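PDB 3US6: histidine-containing Phosphotransfer Protein type 1, MtHPt1 from Medicago truncatula, which probably relays phosphoryl groups from cytokinin sensor histidine kinases to response regulators in a two-component phosphorelay. Local coordinates for residues Leu28-Leu33 and Glu40-Val45; Leu48-Ser53 and Asn128-Leu133; Ser61-Gln66 and Phe71-Ala76. One frame throughout, in Å; residues are numbered along the deposited sequence. Where two conformers were deposited one is given.

Overall arrangement
Helix 41-64 runs through all three contacts. From the N terminus, the chain passes helix 3-19 and helix 25-32, and contact 1 closes the short loop that turns helix 25-32 into the start of helix 41-64. Contact 2 then opens a little farther along that helix and closes only when the chain returns on helix 109-142. Nested inside this long excursion is contact 3, which closes the turn from the end of helix 41-64 into helix 71-88; contact 1 is in series with both. Contacts 1 and 3 lie on opposite sides of the chain's centre, about 31 Å apart between their centres, while contact 2 sits nearer the middle of the bundle and joins helices distant in sequence.

Contact 1 (Leu28-Leu33 and Glu40-Val45); sequences LQLQQL and EFVFEV
Helix 28-32 and helix 41-45 run in roughly opposed directions, their N-to-C vectors 128° apart and their axes 9.6 Å from each other at the closest point. The backbones are nearest at Leu30 and Val42, where the CA atoms stand 6.1 Å apart. Leu30 is central to the packing. Its CB lies 4.0 Å from CG2 of Val42, and that same methyl also rests against the carbonyl of Leu30 and the backbone N of Gln31. Farther out, Leu30 meets Val45 tip to tip, with CD1 4.1 Å from CG1 of Val45. Phe41 closes the end of the interface nearer the connecting loop. With CG anti to the backbone N (chi1 174°), its ring swings toward the last turn of helix 25-32, and its CD2 edge comes 3.6 Å from O of Leu30, in the plane of the ring. Leu33 passes the same ring obliquely, its CB 3.7 Å from CE2 of Phe41. Val45 of the same helix as Phe41 places CG2 over one face of the ring, toward the rim, while Leu30 O meets its edge. Polar bonds secure the connection: Gln34 OE1 accepts from the N of Val42, and Asn38 ND2 donates to O of Leu33. This is an alpha-alpha hairpin whose helix segments are inclined rather than strictly antiparallel, packing helix 25-32, the second of the chain, against the first turn of helix 41-64.

Contact 2 (Leu48-Ser53 and Asn128-Leu133); sequences LFFDDS and NKLETL
A sparse apolar contact between two long bundle helices joins Phe50, on helix 41-64, to Leu130 and Glu131 on helix 109-142. The backbones stay well apart, the nearest CA atoms being those of Phe50 and Leu130 at 10.4 Å, and it is the phenyl ring that spans the gap. CG of Phe50 lies beside its backbone N (chi1 -66°), and from there the ring extends toward the other helix. Its far corner meets Leu130 edge-on: CZ of Phe50 is 4.1 Å from CB of Leu130, which lies near the ring plane. One position round the rim, CE2 of Phe50 lies 4.2 Å from CG of Glu131, which comes obliquely to the ring. Here the ring meets the aliphatic part of the glutamate, whose chain runs extended beyond CG, and the carboxylate is turned 85° from the ring plane. Next along helix 41-64, Ser53 OG donates to O of Phe49 at 2.8 Å, an oxygen that also accepts from the N of Ser53. Tyr123 and Lys127 of helix 109-142 add to the surroundings of Phe50, Phe49 packs on Ser84, Ser85 and Ile88 of helix 71-88, and on the far flank Lys129, Thr132 and Leu133 touch helix 3-19, so helix 109-142 lies between helix 41-64 and helix 3-19 here.

Contact 3 (Ser61-Gln66 and Phe71-Ala76); sequences SFAVDQ and FKKVDA
Ala63 and Val74 point their CB atoms at each other across the turn between helix 41-64 and helix 71-88, and the methyl of the alanine meets one branch of the valine, CB of Ala63 lying 3.7 Å from CG2 of Val74. The rotation of the valine (chi1 164°) sets CG1 anti to the backbone N and CG2 beside it, and the two branches divide the work: CG2 goes to Ala63, while CG1 approaches CG1 of Val64 at 4.3 Å. With only a methyl on Ala63, the CA atoms of Ala63 and Val74 lie 6.9 Å apart. On the flank of this pair Lys73 comes in, its chain extended as far as CD and then turned about the CG-CD bond (chi3 98°), which brings NZ to a loose 4.3 Å from CB of Ala63. One modelled conformer of Gln66 turns back toward O of Phe62, but that bond is doubtful. Ile69 of the connecting loop touches both valines, and on the bundle side Val64 packs on Phe100 and Leu116 and Val74 on Cys104, while Arg113 bonds to O of Val64. An antiparallel helical hairpin with a short connection, here within the HPt domain, is characteristic of the four-helix bundle of histidine phosphotransfer proteins.

Contact 1 (Leu28-Leu33 and Glu40-Val45)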
# COMPACT_ATOMS: atom_id res chain seq x y z
N LEU A 28 -5.94 -2.51 10.17
CA LEU A 28 -6.95 -2.48 11.23
C LEU A 28 -6.61 -1.48 12.32
O LEU A 28 -7.50 -0.88 12.93
CB LEU A 28 -7.07 -3.85 11.87
CG LEU A 28 -7.46 -4.93 10.91
CD1 LEU A 28 -7.77 -6.12 11.80
CD2 LEU A 28 -8.68 -4.55 10.10
N GLN A 29 -5.34 -1.32 12.64
CA GLN A 29 -4.92 -0.26 13.58
C GLN A 29 -5.27 1.17 13.12
O GLN A 29 -5.73 1.99 13.94
CB GLN A 29 -3.44 -0.38 13.91
CG GLN A 29 -2.92 0.77 14.75
CD GLN A 29 -1.44 0.59 15.06
OE1 GLN A 29 -0.98 -0.53 15.39
NE2 GLN A 29 -0.67 1.66 14.84
N LEU A 30 -5.16 1.46 11.83
CA LEU A 30 -5.60 2.77 11.32
C LEU A 30 -7.06 2.93 11.56
O LEU A 30 -7.53 4.00 11.97
CB LEU A 30 -5.38 2.89 9.81
CG LEU A 30 -4.00 2.91 9.32
CD1 LEU A 30 -4.16 3.19 7.79
CD2 LEU A 30 -3.16 3.98 10.02
N GLN A 31 -7.81 1.86 11.32
CA GLN A 31 -9.25 1.90 11.53
C GLN A 31 -9.61 2.17 13.01
O GLN A 31 -10.62 2.81 13.30
CB GLN A 31 -9.88 0.58 11.02
CG GLN A 31 -9.83 0.35 9.49
CD GLN A 31 -10.36 -1.05 9.12
OE1 GLN A 31 -10.25 -1.99 9.91
NE2 GLN A 31 -10.94 -1.18 7.94
N GLN A 32 -8.78 1.72 13.92
CA GLN A 32 -9.01 1.92 15.33
C GLN A 32 -8.99 3.40 15.68
O GLN A 32 -9.68 3.81 16.59
CB GLN A 32 -8.01 1.16 16.18
CG GLN A 32 -8.26 -0.32 16.27
CD GLN A 32 -7.11 -1.06 16.93
OE1 GLN A 32 -6.48 -1.91 16.33
NE2 GLN A 32 -6.83 -0.72 18.16
N LEU A 33 -8.19 4.18 14.97
CA LEU A 33 -8.05 5.64 15.24
C LEU A 33 -9.09 6.50 14.49
O LEU A 33 -9.12 7.74 14.59
CB LEU A 33 -6.64 6.09 14.86
CG LEU A 33 -5.48 5.59 15.75
CD1 LEU A 33 -4.15 5.95 15.13
CD2 LEU A 33 -5.58 6.20 17.05
N GLU A 40 -12.89 10.39 8.26
CA GLU A 40 -12.07 10.31 7.04
C GLU A 40 -10.58 10.11 7.30
O GLU A 40 -9.77 10.21 6.35
CB GLU A 40 -12.24 11.62 6.26
CG GLU A 40 -13.73 11.95 5.97
CD GLU A 40 -14.51 10.84 5.26
OE1 GLU A 40 -13.89 10.01 4.58
OE2 GLU A 40 -15.76 10.79 5.36
N PHE A 41 -10.20 9.74 8.53
CA PHE A 41 -8.80 9.56 8.84
C PHE A 41 -8.09 8.51 7.93
O PHE A 41 -6.98 8.73 7.47
CB PHE A 41 -8.68 9.13 10.32
CG PHE A 41 -7.28 8.77 10.74
CD1 PHE A 41 -6.24 9.74 10.77
CD2 PHE A 41 -7.00 7.49 11.10
CE1 PHE A 41 -4.97 9.32 11.16
CE2 PHE A 41 -5.67 7.11 11.46
CZ PHE A 41 -4.73 8.06 11.50
N VAL A 42 -8.69 7.35 7.73
CA VAL A 42 -8.05 6.31 6.93
C VAL A 42 -7.84 6.77 5.49
O VAL A 42 -6.77 6.61 4.95
CB VAL A 42 -8.82 4.95 7.03
CG1 VAL A 42 -8.25 3.92 6.07
CG2 VAL A 42 -8.86 4.41 8.42
N PHE A 43 -8.87 7.35 4.92
CA PHE A 43 -8.76 7.93 3.58
C PHE A 43 -7.56 8.91 3.51
O PHE A 43 -6.76 8.94 2.57
CB PHE A 43 -10.05 8.65 3.20
CG PHE A 43 -9.97 9.32 1.89
CD1 PHE A 43 -10.39 8.68 0.74
CD2 PHE A 43 -9.48 10.61 1.77
CE1 PHE A 43 -10.33 9.32 -0.48
CE2 PHE A 43 -9.40 11.23 0.56
CZ PHE A 43 -9.83 10.56 -0.58
N GLU A 44 -7.47 9.80 4.50
CA GLU A 44 -6.43 10.81 4.49
C GLU A 44 -5.03 10.20 4.55
O GLU A 44 -4.10 10.64 3.88
CB GLU A 44 -6.65 11.82 5.62
CG GLU A 44 -7.97 12.51 5.41
CD GLU A 44 -8.42 13.35 6.60
OE1 GLU A 44 -7.74 13.27 7.66
OE2 GLU A 44 -9.43 14.09 6.45
N VAL A 45 -4.88 9.17 5.40
CA VAL A 45 -3.60 8.55 5.60
C VAL A 45 -3.22 7.80 4.32
O VAL A 45 -2.09 7.90 3.89
CB VAL A 45 -3.63 7.57 6.79
CG1 VAL A 45 -2.34 6.72 6.85
CG2 VAL A 45 -3.77 8.33 8.12

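Contact 2 (Leu48-Ser53 and Asn128-Leu133)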
# COMPACT_ATOMS: atom_id res chain seq x y z
N LEU A 48 -2.03 10.28 1.75
CA LEU A 48 -0.66 10.72 1.95
C LEU A 48 0.36 9.68 1.44
O LEU A 48 1.39 10.04 0.89
CB LEU A 48 -0.39 10.99 3.45
CG LEU A 48 -1.04 12.20 4.06
CD1 LEU A 48 -0.95 12.04 5.58
CD2 LEU A 48 -0.31 13.48 3.56
N PHE A 49 0.10 8.42 1.73
CA PHE A 49 0.91 7.30 1.26
C PHE A 49 0.95 7.31 -0.28
O PHE A 49 2.05 7.14 -0.84
CB PHE A 49 0.33 6.00 1.80
CG PHE A 49 0.99 4.76 1.25
CD1 PHE A 49 2.29 4.46 1.63
CD2 PHE A 49 0.34 3.91 0.40
CE1 PHE A 49 2.93 3.32 1.15
CE2 PHE A 49 1.00 2.79 -0.11
CZ PHE A 49 2.27 2.48 0.33
N PHE A 50 -0.17 7.46 -0.96
CA PHE A 50 -0.13 7.41 -2.43
C PHE A 50 0.76 8.54 -2.97
O PHE A 50 1.64 8.31 -3.85
CB PHE A 50 -1.51 7.53 -3.02
CG PHE A 50 -2.42 6.42 -2.74
CD1 PHE A 50 -1.96 5.19 -2.34
CD2 PHE A 50 -3.79 6.60 -2.89
CE1 PHE A 50 -2.84 4.15 -2.07
CE2 PHE A 50 -4.68 5.53 -2.71
CZ PHE A 50 -4.20 4.31 -2.29
N ASP A 51 0.58 9.73 -2.42
CA ASP A 51 1.43 10.87 -2.89
C ASP A 51 2.95 10.64 -2.68
O ASP A 51 3.77 10.83 -3.64
CB ASP A 51 0.97 12.15 -2.17
CG ASP A 51 -0.46 12.55 -2.52
OD1 ASP A 51 -1.07 11.92 -3.40
OD2 ASP A 51 -0.98 13.52 -1.94
N ASP A 52 3.36 10.17 -1.49
CA ASP A 52 4.80 9.90 -1.23
C ASP A 52 5.32 8.71 -2.03
O ASP A 52 6.39 8.80 -2.63
CB ASP A 52 5.07 9.65 0.25
CG ASP A 52 6.60 9.46 0.52
OD1 ASP A 52 7.36 10.40 0.20
OD2 ASP A 52 7.01 8.32 0.93
N SER A 53 4.51 7.67 -2.16
CA SER A 53 4.94 6.45 -2.84
C SER A 53 5.20 6.72 -4.30
O SER A 53 6.15 6.15 -4.88
CB SER A 53 3.90 5.33 -2.65
OG SER A 53 3.86 5.00 -1.25
N ASN A 128 -5.05 0.41 -6.27
CA ASN A 128 -6.30 0.20 -6.94
C ASN A 128 -7.33 -0.45 -6.01
O ASN A 128 -8.49 -0.01 -5.98
CB ASN A 128 -6.13 -0.54 -8.24
CG ASN A 128 -5.62 0.38 -9.32
OD1 ASN A 128 -6.38 1.09 -9.96
ND2 ASN A 128 -4.32 0.32 -9.54
N LYS A 129 -6.94 -1.47 -5.26
CA LYS A 129 -7.89 -2.18 -4.41
C LYS A 129 -8.38 -1.23 -3.30
O LYS A 129 -9.57 -1.24 -2.89
CB LYS A 129 -7.26 -3.43 -3.79
CG LYS A 129 -7.00 -4.52 -4.81
CD LYS A 129 -6.17 -5.62 -4.20
CE LYS A 129 -5.95 -6.84 -5.11
NZ LYS A 129 -7.17 -7.57 -5.32
N LEU A 130 -7.48 -0.43 -2.72
CA LEU A 130 -7.86 0.54 -1.70
C LEU A 130 -8.84 1.58 -2.23
O LEU A 130 -9.79 1.96 -1.54
CB LEU A 130 -6.66 1.23 -1.07
CG LEU A 130 -5.88 0.38 -0.07
CD1 LEU A 130 -4.61 1.02 0.33
CD2 LEU A 130 -6.72 0.15 1.17
N GLU A 131 -8.63 2.03 -3.47
CA GLU A 131 -9.56 3.00 -4.07
C GLU A 131 -10.95 2.37 -4.16
O GLU A 131 -11.96 3.04 -3.91
CB GLU A 131 -9.05 3.50 -5.39
CG GLU A 131 -7.80 4.31 -5.21
CD GLU A 131 -7.25 4.80 -6.54
OE1 GLU A 131 -7.43 4.16 -7.61
OE2 GLU A 131 -6.48 5.78 -6.56
N THR A 132 -11.02 1.15 -4.62
CA THR A 132 -12.27 0.40 -4.71
C THR A 132 -12.93 0.26 -3.30
O THR A 132 -14.13 0.50 -3.12
CB THR A 132 -12.09 -0.95 -5.38
OG1 THR A 132 -11.76 -0.70 -6.75
CG2 THR A 132 -13.36 -1.84 -5.30
N LEU A 133 -12.17 -0.17 -2.32
CA LEU A 133 -12.66 -0.30 -0.95
C LEU A 133 -13.20 1.03 -0.42
O LEU A 133 -14.30 1.08 0.13
CB LEU A 133 -11.51 -0.83 -0.09
CG LEU A 133 -11.94 -1.15 1.34
CD1 LEU A 133 -12.72 -2.42 1.41
CD2 LEU A 133 -10.69 -1.19 2.25

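Contact 3 (Ser61-Gln66 and Phe71-Ala76)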
# COMPACT_ATOMS: atom_id res chain seq x y z
N SER A 61 12.87 4.24 -10.11
CA SER A 61 13.00 3.65 -11.46
C SER A 61 14.16 4.29 -12.18
O SER A 61 15.01 3.60 -12.77
CB SER A 61 11.74 3.78 -12.30
OG SER A 61 10.66 3.10 -11.70
N PHE A 62 14.26 5.60 -12.08
CA PHE A 62 15.37 6.33 -12.70
C PHE A 62 16.73 5.87 -12.16
O PHE A 62 17.64 5.59 -12.94
CB PHE A 62 15.21 7.85 -12.51
CG PHE A 62 16.32 8.64 -13.20
CD1 PHE A 62 16.29 8.88 -14.57
CD2 PHE A 62 17.42 9.05 -12.48
CE1 PHE A 62 17.32 9.58 -15.19
CE2 PHE A 62 18.45 9.75 -13.10
CZ PHE A 62 18.39 10.00 -14.45
N ALA A 63 16.82 5.70 -10.84
CA ALA A 63 18.02 5.29 -10.20
C ALA A 63 18.44 3.87 -10.55
O ALA A 63 19.67 3.62 -10.66
CB ALA A 63 17.86 5.42 -8.68
N VAL A 64 17.51 2.92 -10.60
CA VAL A 64 17.92 1.53 -10.84
C VAL A 64 18.23 1.28 -12.30
O VAL A 64 18.97 0.35 -12.61
CB VAL A 64 16.93 0.48 -10.30
CG1 VAL A 64 16.74 0.62 -8.86
CG2 VAL A 64 15.64 0.49 -11.04
N ASP A 65 17.74 2.13 -13.18
CA ASP A 65 17.85 1.86 -14.61
C ASP A 65 19.01 2.62 -15.20
O ASP A 65 18.99 3.04 -16.31
CB ASP A 65 16.55 2.19 -15.34
CG ASP A 65 15.48 1.13 -15.11
OD1 ASP A 65 15.81 -0.01 -14.77
OD2 ASP A 65 14.31 1.48 -15.23
N GLN A 66 19.99 2.89 -14.37
CA GLN A 66 21.28 3.41 -14.77
C GLN A 66 22.35 2.30 -14.88
O GLN A 66 22.19 1.33 -14.20
CB GLN A 66 21.71 4.50 -13.78
CG GLN A 66 20.69 5.63 -13.52
CD GLN A 66 20.21 6.44 -14.75
OE1 GLN A 66 21.01 7.11 -15.38
NE2 GLN A 66 18.88 6.42 -15.04
N PHE A 71 23.73 2.07 -4.95
CA PHE A 71 22.99 1.15 -4.09
C PHE A 71 22.66 1.74 -2.72
O PHE A 71 21.67 1.38 -2.11
CB PHE A 71 23.76 -0.19 -3.90
CG PHE A 71 23.87 -1.00 -5.15
CD1 PHE A 71 22.79 -1.64 -5.66
CD2 PHE A 71 25.09 -1.07 -5.83
CE1 PHE A 71 22.86 -2.37 -6.79
CE2 PHE A 71 25.17 -1.81 -7.01
CZ PHE A 71 24.07 -2.43 -7.49
N LYS A 72 23.54 2.59 -2.22
CA LYS A 72 23.34 3.25 -0.95
C LYS A 72 22.09 4.14 -0.98
O LYS A 72 21.23 4.04 -0.12
CB LYS A 72 24.64 4.04 -0.58
CG LYS A 72 24.70 4.67 0.83
CD LYS A 72 26.17 5.04 1.21
CE LYS A 72 26.34 5.61 2.63
NZ LYS A 72 26.03 4.62 3.71
N LYS A 73 21.98 4.94 -2.03
CA LYS A 73 20.86 5.87 -2.15
C LYS A 73 19.54 5.11 -2.40
O LYS A 73 18.51 5.40 -1.79
CB LYS A 73 21.15 6.89 -3.25
CG LYS A 73 20.09 7.97 -3.40
CD LYS A 73 20.56 9.12 -4.30
CE LYS A 73 20.03 8.96 -5.73
NZ LYS A 73 18.55 8.64 -5.84
N VAL A 74 19.62 4.11 -3.27
CA VAL A 74 18.47 3.27 -3.57
C VAL A 74 18.01 2.57 -2.32
O VAL A 74 16.80 2.52 -2.03
CB VAL A 74 18.78 2.28 -4.71
CG1 VAL A 74 17.71 1.18 -4.72
CG2 VAL A 74 18.88 3.06 -5.99
N ASP A 75 18.93 2.04 -1.55
CA ASP A 75 18.53 1.32 -0.36
C ASP A 75 17.85 2.26 0.62
O ASP A 75 16.85 1.89 1.25
CB ASP A 75 19.73 0.71 0.35
CG ASP A 75 19.31 -0.06 1.56
OD1 ASP A 75 18.59 -1.07 1.39
OD2 ASP A 75 19.62 0.40 2.65
N ALA A 76 18.30 3.49 0.72
CA ALA A 76 17.67 4.40 1.67
C ALA A 76 16.23 4.74 1.22
O ALA A 76 15.34 4.82 2.04
CB ALA A 76 18.52 5.67 1.78